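PDB 4YWE: putative aldehyde dehydrogenase from Burkholderia cenocepacia, which binds calcium and probably oxidises aldehydes with NAD or NADP as electron acceptor, as expected of an aldehyde dehydrogenase. Local coordinates for residues C178-A183 with G205-V210; G258-Q263 with G293-I298; A372-R377 with G392-A397. All coordinates share one frame; numbering follows the deposited sequence.

Contact 1: C178-A183 with G205-V210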
# COMPACT_ATOMS: atom_id res chain seq x y z
N CYS A 178 20.05 14.25 11.88
CA CYS A 178 19.18 15.12 12.66
C CYS A 178 19.90 16.26 13.38
O CYS A 178 20.98 16.08 13.94
CB CYS A 178 18.40 14.30 13.68
SG CYS A 178 17.45 12.95 12.95
N VAL A 179 19.28 17.44 13.35
CA VAL A 179 19.72 18.58 14.14
C VAL A 179 18.57 18.98 15.05
O VAL A 179 17.48 19.32 14.58
CB VAL A 179 20.16 19.75 13.25
CG1 VAL A 179 20.58 20.93 14.12
CG2 VAL A 179 21.29 19.33 12.33
N VAL A 180 18.80 18.93 16.36
CA VAL A 180 17.72 19.12 17.32
C VAL A 180 17.92 20.37 18.18
O VAL A 180 18.98 20.57 18.77
CB VAL A 180 17.58 17.88 18.23
CG1 VAL A 180 16.43 18.06 19.21
CG2 VAL A 180 17.39 16.63 17.39
N LYS A 181 16.89 21.20 18.24
CA LYS A 181 16.87 22.35 19.13
C LYS A 181 15.76 22.16 20.16
O LYS A 181 14.63 22.59 19.95
CB LYS A 181 16.65 23.65 18.35
CG LYS A 181 17.42 24.86 18.89
CD LYS A 181 17.01 25.21 20.31
CE LYS A 181 15.56 25.67 20.39
NZ LYS A 181 15.19 26.06 21.78
N PRO A 182 16.08 21.50 21.28
CA PRO A 182 15.09 21.24 22.33
C PRO A 182 14.75 22.49 23.13
O PRO A 182 15.42 23.51 22.99
CB PRO A 182 15.77 20.18 23.20
CG PRO A 182 17.23 20.48 23.05
CD PRO A 182 17.41 20.96 21.63
N ALA A 183 13.72 22.41 23.96
CA ALA A 183 13.20 23.57 24.68
C ALA A 183 14.10 24.00 25.83
O ALA A 183 14.64 23.16 26.55
CB ALA A 183 11.80 23.28 25.19
N GLY A 205 27.43 12.59 14.34
CA GLY A 205 26.88 13.55 13.40
C GLY A 205 25.46 13.23 12.97
O GLY A 205 24.74 14.12 12.51
N ALA A 206 25.06 11.98 13.13
CA ALA A 206 23.71 11.55 12.75
C ALA A 206 22.67 12.20 13.64
O ALA A 206 21.56 12.50 13.21
CB ALA A 206 23.60 10.04 12.81
N LEU A 207 23.04 12.42 14.90
CA LEU A 207 22.18 13.13 15.84
C LEU A 207 22.96 14.27 16.49
O LEU A 207 24.03 14.06 17.06
CB LEU A 207 21.65 12.18 16.92
CG LEU A 207 20.79 12.81 18.01
CD1 LEU A 207 19.56 13.48 17.41
CD2 LEU A 207 20.39 11.77 19.05
N ASN A 208 22.42 15.48 16.38
CA ASN A 208 23.06 16.66 16.94
C ASN A 208 22.07 17.44 17.80
O ASN A 208 20.94 17.69 17.38
CB ASN A 208 23.62 17.56 15.83
CG ASN A 208 24.58 16.82 14.92
OD1 ASN A 208 25.76 16.70 15.21
ND2 ASN A 208 24.06 16.33 13.79
N ILE A 209 22.51 17.83 18.99
CA ILE A 209 21.65 18.57 19.91
C ILE A 209 22.24 19.95 20.19
O ILE A 209 23.39 20.06 20.61
CB ILE A 209 21.44 17.80 21.23
CG1 ILE A 209 21.21 16.31 20.96
CG2 ILE A 209 20.29 18.40 22.01
CD1 ILE A 209 19.92 16.00 20.25
N VAL A 210 21.46 20.99 19.94
CA VAL A 210 21.88 22.35 20.27
C VAL A 210 20.85 23.00 21.18
O VAL A 210 19.76 23.37 20.75
CB VAL A 210 22.08 23.19 19.00
CG1 VAL A 210 22.46 24.63 19.37
CG2 VAL A 210 23.15 22.58 18.11
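Two parallel strands of a beta-alpha-beta unit meet here: 178-182 runs beside 207-209, helix 188-200 joins them, and C178, V179 and V180 sit across from L207, N208 and I209. The backbone ladder begins at C178 N, which donates to A206 O at 2.7 Å, and ends at V210 N, which donates to V180 O. V180 N bonds to N208 O in between.

The side chain of N208 reinforces the start of the ladder. CG stands anti to its own carbonyl carbon and beside the backbone N (chi1 -56°), a placement that lets ND2 reach C178 O at 3.1 Å. That oxygen also takes N208 N, the two donors arriving from opposite faces of the carbonyl plane. ND2 bonds as well to G205 O, 2.6 Å away and approached from above that carbonyl's plane, while OD1 is held by A17 N. The buried amide thus ties the turn before its strand to the strand alongside.

This crossover belongs to the Rossmann-like part of the family fold, probably its coenzyme-binding domain. The face bearing C178, V180, L207 and I209 is packed by helices 160-174 and 188-200; helix 48-63 lies over V179 and N208. On the first face the tip of I209, CD1, lies beside V180 CB at 3.6 Å, the two side chains pointing the same way. L207 brings CD1 to V180 CG2, 3.8 Å off. Further along, the P182 ring crosses I209 at about a right angle, CG to CG2.

K181 passes CG and CD over V210 O, each at 3.3 Å, then bends at chi2 and chi3 (-61° and -65°) to bring NZ back onto P182 O. G212 O is a second acceptor for that ammonium group.

Contact 2: G258-Q263 with G293-I298; sequences GGKSPQ and GSRVLI
R295 reaches across to K260 and grips its carbonyl oxygen side-on with two nitrogens, NH2 at 2.7 Å and NE at 2.8 Å from K260 O. The oxygen lies close to the guanidinium plane, at the edge where the NE and NH2 N-H groups converge on it. The chain bends at chi3 (-60°), and P262 CB lies over one face of the guanidinium, offset toward its rim. NH1 donates to L409 O, and NH2 also to A410 O.

K260 crosses the arginine obliquely, CG to NE at 3.5 Å, and runs its CD and CE past S294 OG, 3.3 Å from each. Its NZ ends on E388 O and L385 O, and on a water 2.7 Å away that also donates to S294 O. On the other face of the sheet Q263 lies alongside V296; its NE2 reaches G293 O through a second water, while OE1 accepts from W422 NE1.

P262 CB also touches L297 CD1 at 4.0 Å. Backbone bonds from Q263 N to R295 O and from L297 N to Q263 O complete the pairing, which is that of parallel strands in a beta-alpha-beta unit closed by helix 271-283, in the alpha/beta catalytic domain of the aldehyde dehydrogenase fold.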
# COMPACT_ATOMS: atom_id res chain seq x y z
N GLY A 258 -1.00 23.50 18.96
CA GLY A 258 -1.90 23.26 20.08
C GLY A 258 -3.30 22.86 19.66
O GLY A 258 -3.57 22.65 18.47
N GLY A 259 -4.20 22.75 20.63
CA GLY A 259 -5.57 22.37 20.35
C GLY A 259 -6.56 22.71 21.44
O GLY A 259 -6.19 23.14 22.53
N LYS A 260 -7.84 22.51 21.12
CA LYS A 260 -8.92 22.67 22.08
C LYS A 260 -9.81 21.44 21.98
O LYS A 260 -11.01 21.53 21.72
CB LYS A 260 -9.72 23.95 21.81
CG LYS A 260 -10.53 24.44 23.00
CD LYS A 260 -9.62 24.86 24.14
CE LYS A 260 -10.41 25.15 25.40
NZ LYS A 260 -9.54 25.62 26.51
N SER A 261 -9.19 20.28 22.20
CA SER A 261 -9.83 18.99 21.95
C SER A 261 -11.02 18.71 22.86
O SER A 261 -10.90 18.81 24.09
CB SER A 261 -8.79 17.87 22.09
OG SER A 261 -7.72 18.06 21.19
N PRO A 262 -12.17 18.37 22.26
CA PRO A 262 -13.41 18.12 22.99
C PRO A 262 -13.68 16.66 23.33
O PRO A 262 -13.33 15.75 22.56
CB PRO A 262 -14.47 18.62 22.00
CG PRO A 262 -13.89 18.28 20.67
CD PRO A 262 -12.38 18.39 20.81
N GLN A 263 -14.28 16.44 24.49
CA GLN A 263 -14.83 15.14 24.86
C GLN A 263 -16.34 15.20 24.70
O GLN A 263 -17.01 16.01 25.34
CB GLN A 263 -14.46 14.78 26.30
CG GLN A 263 -12.97 14.69 26.58
CD GLN A 263 -12.44 13.27 26.48
OE1 GLN A 263 -12.99 12.44 25.75
NE2 GLN A 263 -11.38 12.98 27.22
N GLY A 293 -7.83 17.02 26.63
CA GLY A 293 -9.28 17.13 26.59
C GLY A 293 -9.76 18.29 27.43
O GLY A 293 -10.23 18.10 28.55
N SER A 294 -9.63 19.50 26.89
CA SER A 294 -9.92 20.72 27.64
C SER A 294 -11.38 21.14 27.53
O SER A 294 -11.81 22.11 28.15
CB SER A 294 -9.02 21.86 27.16
OG SER A 294 -9.17 22.06 25.76
N ARG A 295 -12.14 20.41 26.72
CA ARG A 295 -13.57 20.65 26.59
C ARG A 295 -14.34 19.35 26.76
O ARG A 295 -13.99 18.33 26.16
CB ARG A 295 -13.91 21.27 25.24
CG ARG A 295 -13.55 22.74 25.10
CD ARG A 295 -14.03 23.28 23.76
NE ARG A 295 -13.43 22.57 22.64
CZ ARG A 295 -14.03 22.36 21.47
NH1 ARG A 295 -15.26 22.80 21.27
NH2 ARG A 295 -13.39 21.70 20.51
N VAL A 296 -15.40 19.38 27.57
CA VAL A 296 -16.29 18.23 27.67
C VAL A 296 -17.70 18.67 27.27
O VAL A 296 -18.30 19.55 27.89
CB VAL A 296 -16.25 17.60 29.07
CG1 VAL A 296 -16.47 18.64 30.16
CG2 VAL A 296 -17.26 16.47 29.18
N LEU A 297 -18.21 18.05 26.21
CA LEU A 297 -19.54 18.36 25.70
C LEU A 297 -20.50 17.25 26.10
O LEU A 297 -20.35 16.11 25.65
CB LEU A 297 -19.51 18.54 24.18
CG LEU A 297 -18.35 19.38 23.63
CD1 LEU A 297 -18.38 19.41 22.11
CD2 LEU A 297 -18.39 20.79 24.20
N ILE A 298 -21.47 17.58 26.94
CA ILE A 298 -22.36 16.58 27.51
C ILE A 298 -23.79 16.79 27.03
O ILE A 298 -24.30 17.91 27.05
CB ILE A 298 -22.31 16.60 29.04
CG1 ILE A 298 -20.86 16.74 29.53
CG2 ILE A 298 -22.97 15.36 29.62
CD1 ILE A 298 -20.74 17.11 30.99
O HOH W 1 -10.55 24.63 28.84
O HOH W 2 -11.00 15.49 29.22

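Contact 3: A372-R377 with G392-A397; sequences APALLR and GPVLAA
Strands 374-376 and 394-397 form the parallel pair of a beta-alpha-beta unit closed by the short helix 384-387, and P373 and P393 meet where the pair begins. The two proline rings cross at about a right angle, CB to CB at 3.8 Å. P393 is the centre of an inverse gamma turn, and its O accepts A374 N at 2.8 Å, the first rung. A374 O then takes L395 N, L395 O takes L376 N at 3.0 Å, and L376 O takes A397 N.

L375 and L395 occupy one face; A374, L376, V394 and A396 the other. L375 and L395 lie side by side, pointing the same way; each has CG anti to its backbone N (chi1 172° and 178°), and L375 CD1 meets L395 CD2 at 3.8 Å. Beyond them helix 303-315 supplies L310 and F314 against L375. On the opposite face L376 CD1 reaches diagonally to V394 CG1 at 3.8 Å; L344 of helix 334-349 packs on both, and V340 on V394. A397 CB sits 3.4 Å from L376 O. R377 leaves the pair to form a salt bridge with E304.

Helices packed on both faces of parallel strands in this way make a three-layer alpha/beta sandwich, here part of the catalytic domain.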
# COMPACT_ATOMS: atom_id res chain seq x y z
N ALA A 372 -3.86 24.05 40.83
CA ALA A 372 -4.82 22.97 41.00
C ALA A 372 -5.73 22.86 39.78
O ALA A 372 -6.11 23.87 39.20
CB ALA A 372 -5.65 23.19 42.25
N PRO A 373 -6.06 21.62 39.38
CA PRO A 373 -6.99 21.40 38.27
C PRO A 373 -8.34 22.05 38.54
O PRO A 373 -8.84 21.97 39.66
CB PRO A 373 -7.11 19.88 38.21
CG PRO A 373 -5.84 19.38 38.81
CD PRO A 373 -5.53 20.35 39.90
N ALA A 374 -8.92 22.68 37.52
CA ALA A 374 -10.16 23.43 37.71
C ALA A 374 -11.25 22.96 36.76
O ALA A 374 -11.01 22.75 35.57
CB ALA A 374 -9.91 24.92 37.52
N LEU A 375 -12.45 22.78 37.30
CA LEU A 375 -13.61 22.41 36.50
C LEU A 375 -14.62 23.55 36.45
O LEU A 375 -15.21 23.91 37.47
CB LEU A 375 -14.28 21.15 37.07
CG LEU A 375 -15.62 20.78 36.43
CD1 LEU A 375 -15.43 20.34 34.99
CD2 LEU A 375 -16.31 19.70 37.24
N LEU A 376 -14.81 24.11 35.27
CA LEU A 376 -15.77 25.19 35.09
C LEU A 376 -16.96 24.72 34.25
O LEU A 376 -16.80 23.91 33.34
CB LEU A 376 -15.11 26.41 34.44
CG LEU A 376 -14.15 27.20 35.33
CD1 LEU A 376 -12.75 26.59 35.34
CD2 LEU A 376 -14.10 28.66 34.91
N ARG A 377 -18.14 25.24 34.57
CA ARG A 377 -19.37 24.78 33.93
C ARG A 377 -20.11 25.92 33.23
O ARG A 377 -19.83 27.09 33.48
CB ARG A 377 -20.29 24.13 34.96
CG ARG A 377 -20.62 25.03 36.14
CD ARG A 377 -21.77 24.48 36.96
NE ARG A 377 -22.97 24.33 36.14
CZ ARG A 377 -23.94 23.46 36.40
NH1 ARG A 377 -23.86 22.66 37.45
NH2 ARG A 377 -25.00 23.40 35.60
N GLY A 392 -3.28 24.41 30.64
CA GLY A 392 -3.33 24.20 32.08
C GLY A 392 -4.37 23.14 32.39
O GLY A 392 -5.08 22.68 31.50
N PRO A 393 -4.47 22.74 33.67
CA PRO A 393 -5.41 21.69 34.06
C PRO A 393 -6.84 22.22 34.19
O PRO A 393 -7.48 22.03 35.23
CB PRO A 393 -4.87 21.23 35.41
CG PRO A 393 -4.27 22.47 35.99
CD PRO A 393 -3.73 23.27 34.83
N VAL A 394 -7.34 22.87 33.14
CA VAL A 394 -8.64 23.51 33.19
C VAL A 394 -9.60 22.85 32.21
O VAL A 394 -9.34 22.80 31.01
CB VAL A 394 -8.53 25.02 32.90
CG1 VAL A 394 -9.87 25.70 33.10
CG2 VAL A 394 -7.46 25.65 33.78
N LEU A 395 -10.72 22.34 32.73
CA LEU A 395 -11.72 21.69 31.90
C LEU A 395 -12.96 22.56 31.76
O LEU A 395 -13.55 22.99 32.76
CB LEU A 395 -12.09 20.32 32.48
CG LEU A 395 -13.17 19.55 31.72
CD1 LEU A 395 -12.74 19.28 30.28
CD2 LEU A 395 -13.51 18.25 32.43
N ALA A 396 -13.36 22.82 30.52
CA ALA A 396 -14.56 23.61 30.25
C ALA A 396 -15.74 22.71 29.92
O ALA A 396 -15.67 21.90 28.99
CB ALA A 396 -14.30 24.60 29.12
N ALA A 397 -16.82 22.84 30.68
CA ALA A 397 -17.99 21.99 30.49
C ALA A 397 -19.19 22.79 29.99
O ALA A 397 -19.43 23.91 30.42
CB ALA A 397 -18.34 21.29 31.80

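Overall arrangement
Contacts 2 and 3 belong to one sheet, their centres 11 Å apart: strand 293-299 lies next to 394-400, and A396 bridges them through probable hydrogen bonds, V296 N to A396 O and A396 N to S294 O, both 2.9 Å. L395 CD1 also packs against G293 O. The resulting order is 374-376, 394-400, 293-299, 261-265. Contact 1 sits in the other sheet, across the chain's centre, 33 Å from contact 2 and 36 Å from contact 3 between centres. Of contact 2, the S261 side chain lies about 10 Å from that of E256, the predicted active-site residue. At contact 1, the P182 side chain is about 11 Å from the bound calcium.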